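PDB 3G87: malonyl CoA-acyl carrier protein transacylase from Burkholderia pseudomallei, which probably transfers the malonyl group from malonyl-CoA to holo-acyl carrier protein, releasing CoA. Local coordinates for residues Ser16-Met21 against Leu274-Val279; Phe61-Leu66 against Arg116-Met121; Ala65-Asn70 against Thr109-Val114; Ile154-Thr159 against Ala194-Phe199; Ile224-Ala229 against Val249-Ser254. All blocks are in the same frame, centred on the assembly; numbering follows the deposited sequence.

Contacts 2 to 5 are buried, while contact 1 is partly buried. Contacts 2 and 3 join the same two helices, 59-81 and 107-123, and share Ala65 and Leu66. Contact 3 is tyrosine and aliphatic packing, whereas contact 2 adds an arginine turned to Ser92. Contact 1 brings together two loops that follow strands of the parallel sheet, and its Ser16, Gln17 and Met21 rest on Leu66 of contact 2. Contacts 4 and 5 touch through backbone bonds between 154-159 and Val249. Both use water bridges, but contact 5 has direct hydrogen bonds and a salt bridge within 249-254 as well. Arg117 (contact 2) and His196 (contact 4) bond to the Ser92 hydroxyl, Asn226 (contact 5) to its backbone N.

Contact 1. Residues Ser16-Met21 against Leu274-Val279; sequences SQAKGM and LGHGDV
The imidazole of His276 sits against Ser16, Ala18 and Met21. One close approach comes from the backbone: Ser16 O lies at the ring's C-H edge, in the ring plane, 3.1 Å from His276 CD2. Van der Waals and CH-pi contacts do the rest. CB of Met21 makes an off-centre CH-pi approach, 4.1 Å from the centroid of the His276 ring. Ala18 CB meets the far end of the ring obliquely, 3.3 Å from His276 NE2. The ring extends this far because CG of His276 is anti to its backbone N (chi1 173°). Beyond the ring, Ser16 CB touches Val279 CG2 at 3.9 Å, and Ser16 OG is taken up by Gly13 O. The segment 16-21 is shaped by a type II beta turn from Ala18 to Met21. It is closed by Met21 N bonding to Ala18 O at 3.1 Å, and Gly20 takes its positive-phi corner. Met21 is bent back over the turn (chi3 -59°), where SD takes a weak bond from Ala18 N. The two loops follow strands 6-11 and 269-273, which are neighbours in the parallel sheet. This places the contact at the carboxyl end of that sheet, with the GQGSQ loop found in the acyltransferase fold.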
# COMPACT_ATOMS: atom_id res chain seq x y z
N SER A 16 -3.14 8.36 -0.28
CA SER A 16 -2.85 9.04 -1.53
C SER A 16 -4.09 9.42 -2.30
O SER A 16 -4.01 10.11 -3.25
CB SER A 16 -1.84 8.27 -2.40
OG SER A 16 -2.29 7.02 -2.76
N GLN A 17 -5.22 8.93 -1.86
CA GLN A 17 -6.49 9.17 -2.58
C GLN A 17 -6.93 10.61 -2.36
O GLN A 17 -6.55 11.23 -1.38
CB GLN A 17 -7.58 8.21 -2.06
CG GLN A 17 -8.19 8.60 -0.72
CD GLN A 17 -7.26 8.34 0.50
OE1 GLN A 17 -6.29 7.60 0.40
NE2 GLN A 17 -7.59 8.95 1.65
N ALA A 18 -7.75 11.14 -3.26
CA ALA A 18 -8.23 12.53 -3.18
C ALA A 18 -9.41 12.62 -4.13
O ALA A 18 -9.41 12.01 -5.21
CB ALA A 18 -7.15 13.50 -3.69
N LYS A 19 -10.41 13.41 -3.79
CA LYS A 19 -11.56 13.59 -4.66
C LYS A 19 -11.02 14.14 -6.00
O LYS A 19 -10.25 15.10 -5.99
CB LYS A 19 -12.48 14.61 -3.99
CG LYS A 19 -13.83 14.88 -4.59
CD LYS A 19 -14.22 16.32 -4.26
CE LYS A 19 -15.70 16.65 -4.49
NZ LYS A 19 -16.54 16.33 -3.25
N GLY A 20 -11.40 13.54 -7.12
CA GLY A 20 -11.01 14.00 -8.45
C GLY A 20 -10.09 12.96 -9.09
O GLY A 20 -9.86 12.98 -10.31
N MET A 21 -9.60 12.01 -8.29
CA MET A 21 -8.74 10.94 -8.78
C MET A 21 -9.44 10.09 -9.86
O MET A 21 -10.66 9.84 -9.81
CB MET A 21 -8.25 10.06 -7.62
CG MET A 21 -9.36 9.24 -7.00
SD MET A 21 -9.13 8.50 -5.35
CE MET A 21 -7.73 7.47 -5.58
N LEU A 274 2.36 4.63 -10.54
CA LEU A 274 1.12 4.56 -11.30
C LEU A 274 -0.15 4.67 -10.42
O LEU A 274 -0.57 3.71 -9.78
CB LEU A 274 1.15 3.30 -12.16
CG LEU A 274 2.26 3.47 -13.22
CD1 LEU A 274 2.53 2.17 -13.99
CD2 LEU A 274 1.90 4.57 -14.23
N GLY A 275 -0.74 5.84 -10.39
CA GLY A 275 -1.93 6.06 -9.58
C GLY A 275 -2.00 7.52 -9.21
O GLY A 275 -1.17 8.30 -9.70
N HIS A 276 -2.94 7.91 -8.36
CA HIS A 276 -3.11 9.35 -8.10
C HIS A 276 -2.02 9.82 -7.14
O HIS A 276 -1.71 9.14 -6.16
CB HIS A 276 -4.53 9.68 -7.54
CG HIS A 276 -4.71 11.11 -7.10
ND1 HIS A 276 -4.99 12.15 -7.98
CD2 HIS A 276 -4.64 11.68 -5.86
CE1 HIS A 276 -5.09 13.29 -7.30
NE2 HIS A 276 -4.89 13.03 -6.02
N GLY A 277 -1.46 10.99 -7.41
CA GLY A 277 -0.50 11.65 -6.49
C GLY A 277 0.94 11.23 -6.73
O GLY A 277 1.22 10.41 -7.62
N ASP A 278 1.84 11.77 -5.92
CA ASP A 278 3.27 11.43 -6.00
C ASP A 278 3.83 10.92 -4.65
O ASP A 278 5.02 11.09 -4.35
CB ASP A 278 4.07 12.64 -6.50
CG ASP A 278 4.02 13.78 -5.51
OD1 ASP A 278 3.07 13.76 -4.69
OD2 ASP A 278 4.94 14.66 -5.50
N VAL A 279 2.97 10.28 -3.84
CA VAL A 279 3.42 9.78 -2.54
C VAL A 279 4.67 8.89 -2.66
O VAL A 279 5.63 9.14 -1.98
CB VAL A 279 2.25 9.20 -1.65
CG1 VAL A 279 2.73 8.58 -0.32
CG2 VAL A 279 1.26 10.31 -1.34

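Contact 2. Residues Phe61-Leu66 against Arg116-Met121; sequences FTQPAL and RRAELM
The guanidinium of Arg117 has Met121 SD on one face, 3.8 Å above its plane and offset toward the rim. At the edge, in plane, comes the amide tip of Gln63 from the other helix, with Gln63 NE2 as modelled 3.0 Å from Arg117 NH1. Which amide atom faces the arginine is uncertain, since the group may be turned over. The amide and guanidinium planes stand 73° apart, and the two side chains cross at about a right angle. Arg117 reaches Gln63 because CG is anti to the backbone N (chi1 179°) and the chain is extended from CG to NE. Nearer the backbones the helices close up on small groups. Gln63 CB rests on Ala118 CB at 3.5 Å, and Pro64 CD touches the same methyl at 4.1 Å. The small Ala118 methyl at the crossing is consistent with the axis approach of 8.5 Å between 61-66 and 116-121, which run nearly antiparallel, at 158°. Helix 61-66 is kinked at Pro64, whose N has no bond to the turn before. Phe207 of helix 201-211 also touches Arg117. Gln63 and Met121 flank the arginine, and the bond from Arg117 NH2 to Ser92 OG fixes its tip, with a weak bond to Gln244 OE1. Ser92 lies in a GxSxG sequence that fits a nucleophile elbow. An arginine so placed is consistent with the one that meets the malonyl carboxylate in related malonyltransferases, and its flanking residues may help to position it.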
# COMPACT_ATOMS: atom_id res chain seq x y z
N PHE A 61 -14.05 2.11 1.47
CA PHE A 61 -14.17 2.80 0.18
C PHE A 61 -12.81 3.24 -0.38
O PHE A 61 -12.54 3.11 -1.57
CB PHE A 61 -15.10 4.04 0.27
CG PHE A 61 -16.53 3.71 0.68
CD1 PHE A 61 -17.42 3.14 -0.23
CD2 PHE A 61 -16.99 3.98 1.98
CE1 PHE A 61 -18.71 2.82 0.16
CE2 PHE A 61 -18.27 3.69 2.36
CZ PHE A 61 -19.13 3.09 1.48
N THR A 62 -11.95 3.75 0.45
CA THR A 62 -10.62 4.11 0.02
C THR A 62 -9.91 3.07 -0.83
O THR A 62 -9.27 3.38 -1.78
CB THR A 62 -9.73 4.36 1.23
OG1 THR A 62 -10.39 5.19 2.15
CG2 THR A 62 -8.51 5.04 0.80
N GLN A 63 -10.04 1.83 -0.41
CA GLN A 63 -9.30 0.72 -0.96
C GLN A 63 -9.72 0.32 -2.38
O GLN A 63 -8.88 0.22 -3.22
CB GLN A 63 -9.28 -0.44 0.02
CG GLN A 63 -8.24 -0.33 1.12
CD GLN A 63 -8.05 -1.59 1.89
OE1 GLN A 63 -8.16 -1.60 3.08
NE2 GLN A 63 -7.79 -2.66 1.21
N PRO A 64 -11.02 0.15 -2.62
CA PRO A 64 -11.49 -0.04 -3.97
C PRO A 64 -11.22 1.14 -4.85
O PRO A 64 -10.91 0.90 -5.96
CB PRO A 64 -12.97 -0.23 -3.78
CG PRO A 64 -13.11 -0.68 -2.50
CD PRO A 64 -12.12 -0.07 -1.69
N ALA A 65 -11.31 2.35 -4.32
CA ALA A 65 -10.96 3.58 -5.05
C ALA A 65 -9.53 3.60 -5.54
O ALA A 65 -9.27 3.83 -6.71
CB ALA A 65 -11.21 4.80 -4.18
N LEU A 66 -8.60 3.36 -4.63
CA LEU A 66 -7.19 3.25 -4.99
C LEU A 66 -6.93 2.20 -6.05
O LEU A 66 -6.30 2.50 -7.07
CB LEU A 66 -6.37 2.94 -3.74
CG LEU A 66 -6.32 4.11 -2.75
CD1 LEU A 66 -5.69 3.62 -1.43
CD2 LEU A 66 -5.57 5.34 -3.32
N ARG A 116 -13.22 -7.40 -0.08
CA ARG A 116 -13.23 -8.19 1.14
C ARG A 116 -12.18 -7.70 2.12
O ARG A 116 -12.46 -7.58 3.26
CB ARG A 116 -13.10 -9.69 0.86
CG ARG A 116 -13.13 -10.60 2.05
CD ARG A 116 -14.41 -11.30 2.25
NE ARG A 116 -15.53 -10.41 2.09
CZ ARG A 116 -16.27 -9.85 3.04
NH1 ARG A 116 -17.25 -9.07 2.71
NH2 ARG A 116 -16.11 -10.09 4.29
N ARG A 117 -10.99 -7.40 1.65
CA ARG A 117 -9.95 -6.84 2.48
C ARG A 117 -10.36 -5.55 3.15
O ARG A 117 -10.16 -5.36 4.29
CB ARG A 117 -8.67 -6.66 1.67
CG ARG A 117 -7.53 -6.08 2.43
CD ARG A 117 -6.44 -5.69 1.54
NE ARG A 117 -5.14 -5.60 2.15
CZ ARG A 117 -4.48 -4.48 2.33
NH1 ARG A 117 -5.04 -3.35 2.03
NH2 ARG A 117 -3.30 -4.49 2.84
N ALA A 118 -10.98 -4.69 2.38
CA ALA A 118 -11.36 -3.38 2.81
C ALA A 118 -12.50 -3.43 3.77
O ALA A 118 -12.49 -2.74 4.74
CB ALA A 118 -11.66 -2.50 1.62
N GLU A 119 -13.47 -4.28 3.51
CA GLU A 119 -14.56 -4.53 4.47
C GLU A 119 -14.05 -5.04 5.81
O GLU A 119 -14.43 -4.46 6.84
CB GLU A 119 -15.61 -5.49 3.89
CG GLU A 119 -16.64 -5.92 4.89
CD GLU A 119 -17.43 -4.76 5.52
OE1 GLU A 119 -17.64 -3.74 4.85
OE2 GLU A 119 -17.86 -4.87 6.71
N LEU A 120 -13.20 -6.08 5.82
CA LEU A 120 -12.72 -6.60 7.12
C LEU A 120 -11.87 -5.55 7.88
O LEU A 120 -12.05 -5.33 9.12
CB LEU A 120 -11.91 -7.89 6.97
CG LEU A 120 -12.65 -9.05 6.33
CD1 LEU A 120 -11.64 -10.03 5.70
CD2 LEU A 120 -13.55 -9.75 7.34
N MET A 121 -10.94 -4.91 7.18
CA MET A 121 -10.13 -3.94 7.85
C MET A 121 -10.99 -2.82 8.45
O MET A 121 -10.71 -2.35 9.55
CB MET A 121 -9.04 -3.41 6.92
CG MET A 121 -7.90 -4.41 6.75
SD MET A 121 -6.74 -3.93 5.47
CE MET A 121 -6.28 -2.21 5.92

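Contact 3. Residues Ala65-Asn70 against Thr109-Val114; sequences ALYVVN and TGLKLV
Segments 65-70 and 109-114 run nearly antiparallel, at 161° with axes 10.1 Å apart, and their backbones come nearest at Tyr67 and Leu111. The ring of Tyr67 lies between the two helices. Its CG is anti to the backbone N (chi1 175°), which sends the ring across to the second helix. The hydroxyl end comes down on Gly110, with Tyr67 OH 3.3 Å from Gly110 CA. Gly110 has no side chain there, so the hydroxyl can come close to the helix backbone. Tyr67 OH bonds to Phe107 O, at the start of helix 107-123. Gly110 O lies over one face of the ring, offset toward the rim. The pair belongs to the helices of the larger acyltransferase subdomain. Helix 94-101, which follows the presumed nucleophile elbow, adds Phe96 and Leu100 against Tyr67. On one flank of the ring, Leu111 CB packs on Tyr67 CE2 at 3.7 Å. Nearer the ring root, Val114 CG2 touches Tyr67 CD1 at 3.9 Å. Leu111 CD1 also meets Val68 CG2 at 3.9 Å, with the two side chains crossing obliquely. Helix 30-40 covers Leu111 through Ala36, Val39 and Leu40.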
# COMPACT_ATOMS: atom_id res chain seq x y z
N ALA A 65 -11.31 2.35 -4.32
CA ALA A 65 -10.96 3.58 -5.05
C ALA A 65 -9.53 3.60 -5.54
O ALA A 65 -9.27 3.83 -6.71
CB ALA A 65 -11.21 4.80 -4.18
N LEU A 66 -8.60 3.36 -4.63
CA LEU A 66 -7.19 3.25 -4.99
C LEU A 66 -6.93 2.20 -6.05
O LEU A 66 -6.30 2.50 -7.07
CB LEU A 66 -6.37 2.94 -3.74
CG LEU A 66 -6.32 4.11 -2.75
CD1 LEU A 66 -5.69 3.62 -1.43
CD2 LEU A 66 -5.57 5.34 -3.32
N TYR A 67 -7.44 1.00 -5.82
CA TYR A 67 -7.20 -0.12 -6.70
C TYR A 67 -7.62 0.19 -8.13
O TYR A 67 -6.86 -0.08 -9.07
CB TYR A 67 -7.94 -1.39 -6.20
CG TYR A 67 -7.83 -2.60 -7.15
CD1 TYR A 67 -6.72 -3.47 -7.10
CD2 TYR A 67 -8.83 -2.87 -8.08
CE1 TYR A 67 -6.61 -4.57 -7.95
CE2 TYR A 67 -8.73 -3.95 -8.99
CZ TYR A 67 -7.64 -4.82 -8.89
OH TYR A 67 -7.54 -5.89 -9.75
N VAL A 68 -8.82 0.72 -8.29
CA VAL A 68 -9.35 0.93 -9.64
C VAL A 68 -8.61 2.08 -10.31
O VAL A 68 -8.22 2.01 -11.49
CB VAL A 68 -10.87 1.20 -9.62
CG1 VAL A 68 -11.38 1.42 -11.01
CG2 VAL A 68 -11.61 0.01 -8.97
N VAL A 69 -8.36 3.15 -9.55
CA VAL A 69 -7.58 4.24 -10.09
C VAL A 69 -6.15 3.79 -10.42
O VAL A 69 -5.63 4.08 -11.54
CB VAL A 69 -7.69 5.50 -9.26
CG1 VAL A 69 -6.74 6.58 -9.78
CG2 VAL A 69 -9.22 6.02 -9.30
N ASN A 70 -5.51 3.07 -9.51
CA ASN A 70 -4.18 2.58 -9.83
C ASN A 70 -4.24 1.74 -11.10
O ASN A 70 -3.41 1.89 -11.99
CB ASN A 70 -3.63 1.73 -8.68
CG ASN A 70 -3.28 2.53 -7.47
OD1 ASN A 70 -3.37 3.78 -7.44
ND2 ASN A 70 -2.86 1.82 -6.41
N THR A 109 -11.07 -9.90 -10.35
CA THR A 109 -10.75 -10.76 -9.26
C THR A 109 -9.99 -9.99 -8.20
O THR A 109 -10.21 -10.19 -7.07
CB THR A 109 -10.00 -12.01 -9.73
OG1 THR A 109 -10.80 -12.76 -10.59
CG2 THR A 109 -9.66 -12.87 -8.60
N GLY A 110 -9.12 -9.08 -8.59
CA GLY A 110 -8.39 -8.25 -7.65
C GLY A 110 -9.34 -7.33 -6.90
O GLY A 110 -9.23 -7.17 -5.67
N LEU A 111 -10.32 -6.78 -7.62
CA LEU A 111 -11.25 -5.87 -7.03
C LEU A 111 -12.07 -6.66 -6.01
O LEU A 111 -12.27 -6.21 -4.88
CB LEU A 111 -12.11 -5.15 -8.08
CG LEU A 111 -13.18 -4.17 -7.57
CD1 LEU A 111 -12.57 -2.99 -6.75
CD2 LEU A 111 -13.99 -3.64 -8.72
N LYS A 112 -12.49 -7.87 -6.38
CA LYS A 112 -13.15 -8.72 -5.41
C LYS A 112 -12.30 -8.99 -4.16
O LYS A 112 -12.82 -8.94 -3.02
CB LYS A 112 -13.57 -10.04 -6.04
CG LYS A 112 -14.83 -9.96 -6.88
CD LYS A 112 -14.78 -11.11 -7.84
CE LYS A 112 -16.15 -11.59 -8.19
NZ LYS A 112 -16.21 -12.14 -9.59
N LEU A 113 -11.01 -9.27 -4.34
CA LEU A 113 -10.18 -9.46 -3.16
C LEU A 113 -10.10 -8.19 -2.30
O LEU A 113 -10.13 -8.30 -1.06
CB LEU A 113 -8.78 -9.94 -3.52
CG LEU A 113 -8.61 -11.27 -4.28
CD1 LEU A 113 -7.13 -11.34 -4.70
CD2 LEU A 113 -9.02 -12.58 -3.48
N VAL A 114 -10.02 -7.04 -2.94
CA VAL A 114 -9.88 -5.74 -2.31
C VAL A 114 -11.09 -5.32 -1.47
O VAL A 114 -10.94 -4.88 -0.40
CB VAL A 114 -9.47 -4.66 -3.32
CG1 VAL A 114 -9.69 -3.35 -2.80
CG2 VAL A 114 -8.06 -4.78 -3.73

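Contact 4. Residues Ile154-Thr159 against Ala194-Phe199; sequences IANDNT and AFHSKF
His196 meets Ala155 from a left-handed backbone (phi 63°, psi 44°), which turns its CB toward that residue. CG of His196 is anti to its carbonyl carbon (chi1 -70°), and this sets the direction of the imidazole. His196 CB is 3.6 Å from Ala155 O and 3.9 Å from Ala155 CB. The same methyl turns to the loop backbone, with Ala155 CB 3.4 Å from Phe195 O. Phe195 O is bonded to Ser166 OG of the next strand. A water then bridges the two segments. It donates to Ile154 O at 2.8 Å and to His196 O at 2.6 Å, so both carbonyls are satisfied from one point. On the strand, Ala155 and Asn156 both face Val164 in a classic beta bulge. The strand is an outer one of the antiparallel sheet in the smaller subdomain, and the loop leads from that sheet to helix 201-211. The imidazole itself points to the larger subdomain. His196 NE2 bonds to Ser92 OG, an arrangement consistent with the serine-histidine dyad of acyltransferases. On the other nitrogen, His196 ND1 has weak bonds to Gln244 O and Ser247 O. Ser197 ties the loop on both sides of His196. Its OG donates to Ala194 O at 2.8 Å, from above the carbonyl plane. Ser197 OG also accepts from Phe199 N at 3.2 Å, which makes an ST turn at the start of the 3-10 segment.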
# COMPACT_ATOMS: atom_id res chain seq x y z
N ILE A 154 5.91 -0.56 14.92
CA ILE A 154 6.05 -0.03 13.61
C ILE A 154 5.16 -0.81 12.61
O ILE A 154 5.21 -2.06 12.54
CB ILE A 154 7.49 -0.09 13.13
CG1 ILE A 154 8.46 0.38 14.22
CG2 ILE A 154 7.63 0.66 11.78
CD1 ILE A 154 8.56 1.84 14.40
N ALA A 155 4.40 -0.05 11.83
CA ALA A 155 3.51 -0.63 10.85
C ALA A 155 3.98 -0.46 9.40
O ALA A 155 3.72 -1.33 8.57
CB ALA A 155 2.11 -0.03 11.00
N ASN A 156 4.58 0.71 9.10
CA ASN A 156 5.22 1.04 7.83
C ASN A 156 6.66 1.44 8.08
O ASN A 156 6.92 2.29 8.88
CB ASN A 156 4.59 2.28 7.18
CG ASN A 156 3.16 2.08 6.69
OD1 ASN A 156 2.51 1.03 6.89
ND2 ASN A 156 2.65 3.13 6.00
N ASP A 157 7.62 0.86 7.37
CA ASP A 157 8.93 1.46 7.37
C ASP A 157 9.11 2.02 5.98
O ASP A 157 9.40 1.28 5.04
CB ASP A 157 10.01 0.43 7.69
CG ASP A 157 11.40 1.00 7.48
OD1 ASP A 157 11.60 2.25 7.53
OD2 ASP A 157 12.29 0.18 7.21
N ASN A 158 8.92 3.33 5.88
CA ASN A 158 8.78 3.99 4.59
C ASN A 158 10.08 4.58 4.01
O ASN A 158 10.34 4.46 2.81
CB ASN A 158 7.67 5.06 4.68
CG ASN A 158 6.32 4.45 4.57
OD1 ASN A 158 6.18 3.39 3.99
ND2 ASN A 158 5.31 5.08 5.16
N THR A 159 10.85 5.24 4.86
CA THR A 159 12.20 5.73 4.51
C THR A 159 12.93 5.74 5.83
O THR A 159 12.26 5.66 6.85
CB THR A 159 12.24 7.17 3.91
OG1 THR A 159 12.23 8.14 4.96
CG2 THR A 159 11.05 7.41 2.92
N ALA A 194 -5.66 -0.13 13.78
CA ALA A 194 -4.23 -0.21 13.96
C ALA A 194 -3.82 -1.17 12.85
O ALA A 194 -3.71 -2.38 13.10
CB ALA A 194 -3.97 -0.83 15.30
N PHE A 195 -3.61 -0.64 11.65
CA PHE A 195 -3.37 -1.47 10.48
C PHE A 195 -1.95 -1.95 10.52
O PHE A 195 -1.07 -1.25 11.03
CB PHE A 195 -3.65 -0.72 9.17
CG PHE A 195 -5.13 -0.35 8.96
CD1 PHE A 195 -6.16 -1.06 9.63
CD2 PHE A 195 -5.49 0.69 8.07
CE1 PHE A 195 -7.52 -0.73 9.45
CE2 PHE A 195 -6.87 1.04 7.91
CZ PHE A 195 -7.87 0.31 8.58
N HIS A 196 -1.74 -3.13 10.00
CA HIS A 196 -0.43 -3.72 9.86
C HIS A 196 0.22 -3.94 11.20
O HIS A 196 1.35 -3.61 11.39
CB HIS A 196 0.45 -2.91 8.89
CG HIS A 196 0.01 -3.01 7.46
ND1 HIS A 196 0.14 -4.15 6.72
CD2 HIS A 196 -0.61 -2.13 6.66
CE1 HIS A 196 -0.37 -3.97 5.53
NE2 HIS A 196 -0.84 -2.75 5.47
N SER A 197 -0.58 -4.46 12.13
CA SER A 197 -0.18 -4.81 13.50
C SER A 197 -0.97 -6.07 13.89
O SER A 197 -1.78 -6.57 13.11
CB SER A 197 -0.51 -3.70 14.51
OG SER A 197 -1.91 -3.70 14.86
N LYS A 198 -0.73 -6.55 15.11
CA LYS A 198 -1.41 -7.74 15.65
C LYS A 198 -2.93 -7.60 15.80
O LYS A 198 -3.60 -8.60 15.95
CB LYS A 198 -0.85 -8.09 17.03
CG LYS A 198 -1.03 -6.97 18.10
CD LYS A 198 -0.50 -7.44 19.49
CE LYS A 198 -0.23 -6.21 20.38
NZ LYS A 198 0.28 -6.58 21.75
N PHE A 199 -3.45 -6.38 15.81
CA PHE A 199 -4.89 -6.18 15.89
C PHE A 199 -5.62 -6.63 14.62
O PHE A 199 -6.81 -6.93 14.66
CB PHE A 199 -5.26 -4.76 16.39
CG PHE A 199 -4.70 -4.46 17.78
CD1 PHE A 199 -5.32 -4.97 18.92
CD2 PHE A 199 -3.47 -3.79 17.93
CE1 PHE A 199 -4.79 -4.76 20.21
CE2 PHE A 199 -2.94 -3.58 19.20
CZ PHE A 199 -3.61 -4.06 20.35
O HOH W 1 3.15 -3.78 13.19

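Contact 5. Residues Ile224-Ala229 against Val249-Ser254; sequences ISNVSA and VRWCES
Arg250 runs past Asn226 O and Val227 O, then turns its tip between the loop and Glu253. Its CB rests 3.5 Å from Asn226 O, and CG stays near the same oxygen. CD then moves on to Val227 O at 3.4 Å. The chain bends here (chi3 75°), which brings the guanidinium back over Ala229, whose CB lies over one face toward the rim. From the tip, Arg250 NH1 donates to Val227 O at 3.1 Å, in the carbonyl plane on a lone pair, though this oxygen is tilted from the guanidinium plane. Within its own segment Arg250 makes a side-on salt bridge to Glu253. Arg250 NE bonds to Glu253 OE1 at 2.8 Å and NH2 to OE2 at 2.6 Å. Both acceptors lie in the guanidinium plane, but the carboxylate is turned so that each oxygen is met from above its plane. The backbone joins in too, as Arg250 N donates to Asn226 O at 3.0 Å. Ala229 CB fits against Glu253 CB at 3.6 Å. Deeper in, a water accepts from Asn226 ND2 and donates to Ile224 O and Ser254 OG. Ser254 OG in turn donates to Arg250 O at 2.7 Å. Asn226 lies side by side with Val249. Its amide reaches the presumed nucleophile elbow, with OD1 bonded to Ser92 N and ND2 to Gly90 O. Arg250 thus holds the loop to the first turn of helix 251-264, and Glu253 would offset its charge. The buried amide of Asn226 is bonded at both ends and can position the elbow from the second shell.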
# COMPACT_ATOMS: atom_id res chain seq x y z
N ILE A 224 7.67 -7.39 -5.57
CA ILE A 224 8.37 -7.37 -4.26
C ILE A 224 7.36 -7.29 -3.15
O ILE A 224 6.54 -6.37 -3.11
CB ILE A 224 9.38 -6.21 -4.07
CG1 ILE A 224 10.30 -6.04 -5.30
CG2 ILE A 224 10.22 -6.55 -2.88
CD1 ILE A 224 11.04 -7.29 -5.65
N SER A 225 7.37 -8.29 -2.30
CA SER A 225 6.34 -8.44 -1.33
C SER A 225 6.60 -7.52 -0.15
O SER A 225 7.72 -7.44 0.34
CB SER A 225 6.29 -9.90 -0.91
OG SER A 225 5.94 -10.04 0.46
N ASN A 226 5.56 -6.88 0.35
CA ASN A 226 5.61 -6.00 1.49
C ASN A 226 6.06 -6.69 2.76
O ASN A 226 6.65 -6.08 3.59
CB ASN A 226 4.24 -5.38 1.78
CG ASN A 226 3.89 -4.18 0.92
OD1 ASN A 226 2.78 -3.77 0.97
ND2 ASN A 226 4.78 -3.66 0.17
N VAL A 227 5.73 -7.96 2.89
CA VAL A 227 6.00 -8.73 4.14
C VAL A 227 7.48 -9.04 4.24
O VAL A 227 8.05 -8.86 5.33
CB VAL A 227 5.16 -10.03 4.20
CG1 VAL A 227 5.48 -10.91 5.42
CG2 VAL A 227 3.66 -9.66 4.21
N SER A 228 8.08 -9.49 3.13
CA SER A 228 9.46 -9.95 3.09
C SER A 228 10.49 -9.00 2.47
O SER A 228 11.70 -9.24 2.54
CB SER A 228 9.51 -11.25 2.29
OG SER A 228 9.22 -10.95 0.92
N ALA A 229 10.01 -7.96 1.81
CA ALA A 229 10.89 -7.09 1.08
C ALA A 229 11.66 -7.89 0.01
O ALA A 229 12.76 -7.51 -0.42
CB ALA A 229 11.85 -6.39 2.05
N VAL A 249 4.77 -3.08 6.75
CA VAL A 249 4.99 -2.90 5.34
C VAL A 249 6.43 -2.50 5.22
O VAL A 249 6.87 -1.46 5.76
CB VAL A 249 4.11 -1.78 4.78
CG1 VAL A 249 4.56 -1.39 3.37
CG2 VAL A 249 2.64 -2.19 4.78
N ARG A 250 7.19 -3.30 4.49
CA ARG A 250 8.64 -3.02 4.47
C ARG A 250 9.01 -2.34 3.19
O ARG A 250 9.78 -2.87 2.37
CB ARG A 250 9.43 -4.28 4.72
CG ARG A 250 9.41 -4.67 6.24
CD ARG A 250 9.81 -6.16 6.44
NE ARG A 250 11.23 -6.39 6.29
CZ ARG A 250 11.79 -7.60 6.20
NH1 ARG A 250 11.03 -8.68 6.21
NH2 ARG A 250 13.11 -7.72 6.07
N TRP A 251 8.52 -1.14 3.04
CA TRP A 251 8.72 -0.32 1.89
C TRP A 251 10.15 0.07 1.56
O TRP A 251 10.57 -0.13 0.45
CB TRP A 251 7.80 0.87 1.90
CG TRP A 251 7.83 1.54 0.63
CD1 TRP A 251 8.46 2.69 0.35
CD2 TRP A 251 7.31 1.06 -0.58
NE1 TRP A 251 8.33 2.99 -0.92
CE2 TRP A 251 7.63 2.00 -1.54
CE3 TRP A 251 6.57 -0.05 -0.95
CZ2 TRP A 251 7.24 1.88 -2.84
CZ3 TRP A 251 6.19 -0.18 -2.22
CH2 TRP A 251 6.53 0.77 -3.17
N CYS A 252 10.86 0.63 2.52
CA CYS A 252 12.24 1.04 2.41
C CYS A 252 13.15 -0.09 1.96
O CYS A 252 13.88 0.06 1.05
CB CYS A 252 12.74 1.72 3.71
SG CYS A 252 14.44 2.25 3.75
N GLU A 253 13.05 -1.21 2.64
CA GLU A 253 13.79 -2.41 2.33
C GLU A 253 13.41 -2.98 0.99
O GLU A 253 14.18 -3.59 0.38
CB GLU A 253 13.55 -3.49 3.38
CG GLU A 253 14.41 -3.49 4.59
CD GLU A 253 13.92 -4.45 5.65
OE1 GLU A 253 12.91 -4.20 6.27
OE2 GLU A 253 14.51 -5.49 5.82
N SER A 254 12.21 -2.78 0.55
CA SER A 254 11.80 -3.28 -0.74
C SER A 254 12.44 -2.48 -1.86
O SER A 254 12.99 -3.01 -2.75
CB SER A 254 10.28 -3.27 -0.85
OG SER A 254 9.67 -4.17 -0.01
O HOH W 2 7.24 -4.32 -1.05